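Local structure of putative spindle pole body component alp6 protein (Chaetomium thermophilum, 6L7R) at residues I9-I13 against V42-L46; H59-I64 against L99-H103. The protein probably binds gamma-tubulin and microtubule minus ends as GCP3, of which this chain is the N-terminal helical part. All blocks are in the same frame, centred on the assembly; numbering follows the deposited sequence.

Contact 1: residues I9-I13 against V42-L46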
loop_
_atom_site.group_PDB
_atom_site.type_symbol
_atom_site.label_atom_id
_atom_site.label_comp_id
_atom_site.label_asym_id
_atom_site.label_seq_id
_atom_site.Cartn_x
_atom_site.Cartn_y
_atom_site.Cartn_z
ATOM N N ILE A 9 -10.294 3.147 -6.902
ATOM C CA ILE A 9 -9.091 2.319 -6.902
ATOM C C ILE A 9 -8.217 2.647 -8.106
ATOM O O ILE A 9 -7.001 2.817 -7.981
ATOM C CB ILE A 9 -9.489 0.833 -6.855
ATOM C CG1 ILE A 9 -10.108 0.495 -5.484
ATOM C CG2 ILE A 9 -8.302 -0.065 -7.205
ATOM C CD1 ILE A 9 -10.882 -0.814 -5.462
ATOM N N ASN A 10 -8.824 2.788 -9.282
ATOM C CA ASN A 10 -8.046 3.126 -10.469
ATOM C C ASN A 10 -7.429 4.520 -10.370
ATOM O O ASN A 10 -6.312 4.741 -10.850
ATOM C CB ASN A 10 -8.926 3.028 -11.721
ATOM C CG ASN A 10 -9.243 1.594 -12.099
ATOM O OD1 ASN A 10 -8.553 0.660 -11.686
ATOM N ND2 ASN A 10 -10.285 1.415 -12.903
ATOM N N ASN A 11 -8.152 5.484 -9.799
ATOM C CA ASN A 11 -7.555 6.797 -9.582
ATOM C C ASN A 11 -6.331 6.688 -8.677
ATOM O O ASN A 11 -5.313 7.356 -8.906
ATOM C CB ASN A 11 -8.576 7.765 -8.976
ATOM C CG ASN A 11 -9.662 8.156 -9.953
ATOM O OD1 ASN A 11 -9.529 7.965 -11.162
ATOM N ND2 ASN A 11 -10.741 8.727 -9.432
ATOM N N ALA A 12 -6.406 5.829 -7.658
ATOM C CA ALA A 12 -5.256 5.619 -6.787
ATOM C C ALA A 12 -4.126 4.923 -7.534
ATOM O O ALA A 12 -2.943 5.253 -7.344
ATOM C CB ALA A 12 -5.670 4.812 -5.558
ATOM N N ILE A 13 -4.467 3.957 -8.393
ATOM C CA ILE A 13 -3.430 3.280 -9.163
ATOM C C ILE A 13 -2.711 4.274 -10.057
ATOM O O ILE A 13 -1.476 4.264 -10.151
ATOM C CB ILE A 13 -4.017 2.115 -9.975
ATOM C CG1 ILE A 13 -4.472 0.988 -9.039
ATOM C CG2 ILE A 13 -2.970 1.605 -10.991
ATOM C CD1 ILE A 13 -5.348 -0.075 -9.728
ATOM N N VAL A 42 -0.664 -3.834 -12.990
ATOM C CA VAL A 42 -1.227 -3.634 -11.653
ATOM C C VAL A 42 -2.598 -4.283 -11.567
ATOM O O VAL A 42 -2.913 -4.988 -10.600
ATOM C CB VAL A 42 -1.289 -2.136 -11.303
ATOM C CG1 VAL A 42 -2.021 -1.932 -9.958
ATOM C CG2 VAL A 42 0.109 -1.541 -11.239
ATOM N N ARG A 43 -3.431 -4.086 -12.593
ATOM C CA ARG A 43 -4.758 -4.690 -12.558
ATOM C C ARG A 43 -4.662 -6.204 -12.451
ATOM O O ARG A 43 -5.399 -6.827 -11.678
ATOM C CB ARG A 43 -5.561 -4.289 -13.795
ATOM C CG ARG A 43 -5.911 -2.814 -13.835
ATOM C CD ARG A 43 -6.729 -2.400 -12.614
ATOM N NE ARG A 43 -7.815 -1.530 -13.035
ATOM C CZ ARG A 43 -8.981 -1.978 -13.491
ATOM N NH1 ARG A 43 -9.212 -3.279 -13.568
ATOM N NH2 ARG A 43 -9.917 -1.130 -13.876
ATOM N N ALA A 44 -3.740 -6.815 -13.200
ATOM C CA ALA A 44 -3.593 -8.265 -13.141
ATOM C C ALA A 44 -3.122 -8.708 -11.762
ATOM O O ALA A 44 -3.623 -9.698 -11.213
ATOM C CB ALA A 44 -2.619 -8.735 -14.224
ATOM N N LEU A 45 -2.145 -7.996 -11.195
ATOM C CA LEU A 45 -1.651 -8.344 -9.863
ATOM C C LEU A 45 -2.769 -8.306 -8.833
ATOM O O LEU A 45 -2.875 -9.199 -7.987
ATOM C CB LEU A 45 -0.526 -7.394 -9.455
ATOM C CG LEU A 45 0.773 -7.549 -10.254
ATOM C CD1 LEU A 45 1.758 -6.442 -9.935
ATOM C CD2 LEU A 45 1.401 -8.916 -9.990
ATOM N N LEU A 46 -3.621 -7.284 -8.894
ATOM C CA LEU A 46 -4.665 -7.152 -7.885
ATOM C C LEU A 46 -5.762 -8.192 -8.041
ATOM O O LEU A 46 -6.531 -8.390 -7.096
ATOM C CB LEU A 46 -5.247 -5.739 -7.922
ATOM C CG LEU A 46 -4.276 -4.635 -7.508
ATOM C CD1 LEU A 46 -4.914 -3.271 -7.676
ATOM C CD2 LEU A 46 -3.797 -4.826 -6.060
#
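Ile13 buries more surface here than any other residue, packing on Val42, Leu46 and Arg43 CD. It meets Val42 tip to tip, and Val42 CG1 sits close to three of its side-chain carbons. Ile13 CG2 and CD1 each lie 3.8 Å from Val42 CG1. Val42 CG1 lies anti to the backbone N (chi1 174°), which carries this methyl across to the isoleucine. Ile13 CD1 also meets Leu46 CD1 at 3.8 Å, again tip to tip. Ile13 CD1 lies 4.0 Å from Arg43 CD, where the arginine's aliphatic part borders the apolar contact. The Arg43 chain bends at chi2 (-59°) and again at chi3, and crosses the Asn10 side chain at about a right angle. Arg43 NE gives a weak, bent hydrogen bond of 2.7 Å to Asn10 OD1. The amide and guanidinium planes are nearly parallel, 16° apart. Asn10 ND2 and Arg43 NH2, both donors, are modelled very close, so the exact placing of these two groups is doubtful. Phe39 touches both Asn10 and Ile13. The chain of another protein packs on Leu46. The segment axes, 12.0 Å apart at their closest, run more antiparallel than parallel, as in a splayed helix pair joined through side chains, here within an all-helical N-terminal part.

Contact 2: residues H59-I64 against L99-H103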
loop_
_atom_site.group_PDB
_atom_site.type_symbol
_atom_site.label_atom_id
_atom_site.label_comp_id
_atom_site.label_asym_id
_atom_site.label_seq_id
_atom_site.Cartn_x
_atom_site.Cartn_y
_atom_site.Cartn_z
ATOM N N HIS A 59 -3.278 -11.140 13.860
ATOM C CA HIS A 59 -2.394 -11.980 13.056
ATOM C C HIS A 59 -1.231 -11.179 12.480
ATOM O O HIS A 59 -0.068 -11.581 12.604
ATOM C CB HIS A 59 -3.191 -12.656 11.938
ATOM C CG HIS A 59 -2.359 -13.513 11.037
ATOM N ND1 HIS A 59 -2.020 -13.134 9.755
ATOM C CD2 HIS A 59 -1.797 -14.729 11.230
ATOM C CE1 HIS A 59 -1.284 -14.079 9.198
ATOM N NE2 HIS A 59 -1.134 -15.058 10.073
ATOM N N ALA A 60 -1.524 -10.048 11.836
ATOM C CA ALA A 60 -0.453 -9.229 11.275
ATOM C C ALA A 60 0.408 -8.619 12.372
ATOM O O ALA A 60 1.634 -8.539 12.236
ATOM C CB ALA A 60 -1.034 -8.129 10.388
ATOM N N SER A 61 -0.217 -8.184 13.467
ATOM C CA SER A 61 0.541 -7.600 14.564
ATOM C C SER A 61 1.423 -8.635 15.249
ATOM O O SER A 61 2.516 -8.300 15.724
ATOM C CB SER A 61 -0.417 -6.952 15.561
ATOM O OG SER A 61 -1.381 -7.884 16.016
ATOM N N ASP A 62 0.971 -9.890 15.317
ATOM C CA ASP A 62 1.823 -10.947 15.855
ATOM C C ASP A 62 2.985 -11.245 14.916
ATOM O O ASP A 62 4.106 -11.508 15.369
ATOM C CB ASP A 62 1.000 -12.208 16.110
ATOM C CG ASP A 62 0.332 -12.200 17.464
ATOM O OD1 ASP A 62 -0.891 -12.441 17.526
ATOM O OD2 ASP A 62 1.032 -11.955 18.470
ATOM N N LEU A 63 2.734 -11.213 13.603
ATOM C CA LEU A 63 3.820 -11.377 12.644
ATOM C C LEU A 63 4.821 -10.236 12.755
ATOM O O LEU A 63 6.035 -10.456 12.676
ATOM C CB LEU A 63 3.267 -11.458 11.220
ATOM C CG LEU A 63 2.619 -12.765 10.754
ATOM C CD1 LEU A 63 1.943 -12.569 9.411
ATOM C CD2 LEU A 63 3.653 -13.867 10.667
ATOM N N ILE A 64 4.327 -9.009 12.942
ATOM C CA ILE A 64 5.219 -7.858 13.044
ATOM C C ILE A 64 6.039 -7.928 14.326
ATOM O O ILE A 64 7.250 -7.677 14.318
ATOM C CB ILE A 64 4.417 -6.549 12.956
ATOM C CG1 ILE A 64 3.854 -6.358 11.543
ATOM C CG2 ILE A 64 5.281 -5.365 13.363
ATOM C CD1 ILE A 64 2.870 -5.208 11.427
ATOM N N LEU A 99 -1.897 -3.387 8.314
ATOM C CA LEU A 99 -0.741 -3.930 9.019
ATOM C C LEU A 99 -0.147 -5.112 8.266
ATOM O O LEU A 99 1.077 -5.299 8.257
ATOM C CB LEU A 99 -1.128 -4.328 10.442
ATOM C CG LEU A 99 -1.341 -3.155 11.395
ATOM C CD1 LEU A 99 -1.825 -3.686 12.710
ATOM C CD2 LEU A 99 -0.040 -2.382 11.597
ATOM N N TYR A 100 -0.995 -5.928 7.637
ATOM C CA TYR A 100 -0.478 -7.004 6.798
ATOM C C TYR A 100 0.379 -6.444 5.670
ATOM O O TYR A 100 1.466 -6.964 5.385
ATOM C CB TYR A 100 -1.626 -7.837 6.232
ATOM C CG TYR A 100 -1.153 -9.155 5.661
ATOM C CD1 TYR A 100 -0.898 -10.235 6.494
ATOM C CD2 TYR A 100 -0.946 -9.317 4.297
ATOM C CE1 TYR A 100 -0.457 -11.433 5.996
ATOM C CE2 TYR A 100 -0.500 -10.525 3.789
ATOM C CZ TYR A 100 -0.264 -11.577 4.643
ATOM O OH TYR A 100 0.176 -12.788 4.160
ATOM N N LEU A 101 -0.084 -5.362 5.041
ATOM C CA LEU A 101 0.692 -4.722 3.984
ATOM C C LEU A 101 2.061 -4.301 4.498
ATOM O O LEU A 101 3.086 -4.594 3.874
ATOM C CB LEU A 101 -0.062 -3.512 3.429
ATOM C CG LEU A 101 0.806 -2.617 2.540
ATOM C CD1 LEU A 101 1.053 -3.305 1.199
ATOM C CD2 LEU A 101 0.199 -1.241 2.350
ATOM N N LEU A 102 2.100 -3.607 5.641
ATOM C CA LEU A 102 3.385 -3.192 6.191
ATOM C C LEU A 102 4.289 -4.387 6.475
ATOM O O LEU A 102 5.483 -4.363 6.147
ATOM C CB LEU A 102 3.176 -2.361 7.461
ATOM C CG LEU A 102 2.382 -1.068 7.268
ATOM C CD1 LEU A 102 2.388 -0.232 8.545
ATOM C CD2 LEU A 102 2.946 -0.249 6.127
ATOM N N HIS A 103 3.743 -5.452 7.071
ATOM C CA HIS A 103 4.563 -6.633 7.330
ATOM C C HIS A 103 5.174 -7.174 6.042
ATOM O O HIS A 103 6.343 -7.579 6.020
ATOM C CB HIS A 103 3.734 -7.717 8.011
ATOM C CG HIS A 103 4.381 -9.069 7.987
ATOM N ND1 HIS A 103 5.407 -9.422 8.838
ATOM C CD2 HIS A 103 4.155 -10.149 7.201
ATOM C CE1 HIS A 103 5.779 -10.665 8.585
ATOM N NE2 HIS A 103 5.035 -11.128 7.595
#
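His59 brings its ring edge to the ring edge of Tyr100, with His59 CE1 4.2 Å from Tyr100 CE1. Ala60 comes next and lies right against the backbone of the second helix. Its CB is 3.5 Å from Tyr100 N and 3.8 Å from Leu99 CB, and the small methyl lets the two CA atoms of Ala60 and Tyr100 come within 5.0 Å. The 59-64 and 99-103 segments run in nearly the same direction, their axes 28° apart. Helix 76-88 touches both through Tyr83, which meets Ser61 and Leu99. The three helices form a small three-helix bundle. Leu63 crosses the His103 side chain at about a right angle. Its CB makes a CH-pi contact over one ring face, 3.9 Å from the ring centroid, while CD1 touches the NE2 side. His103 CG is anti to the backbone N (chi1 165°), which swings the imidazole over to Leu63. His103 ND1 is buried here with no partner in the model. With an alanine in place of His103, Leu63 CB would probably lose the ring it packs against and a gap would open beside it. Ile64 and His103 pass in opposite senses, Ile64 CG1 3.8 Å from His103 CB. Ile64 CD1 reaches Leu99 O at 3.6 Å, and an apolar side chain of the other protein packs on Ile64.

The two contacts lie on opposite sides of the chain's centre, 22 Å apart between their centres. Their nearest atoms are about 9 Å apart, so they do not touch. They share no helix and come in series along the chain. Contact 1 joins helix 6-20 to helix 29-47 and is complete before helix 59-70 begins contact 2, which helix 95-105 closes. The chain therefore has a first helix pair followed by a group of three helices. Side chains of the other protein in the assembly pack on residues of both sites. Both halves of this N-terminal part of GCP3 thus contribute to the interface with that partner.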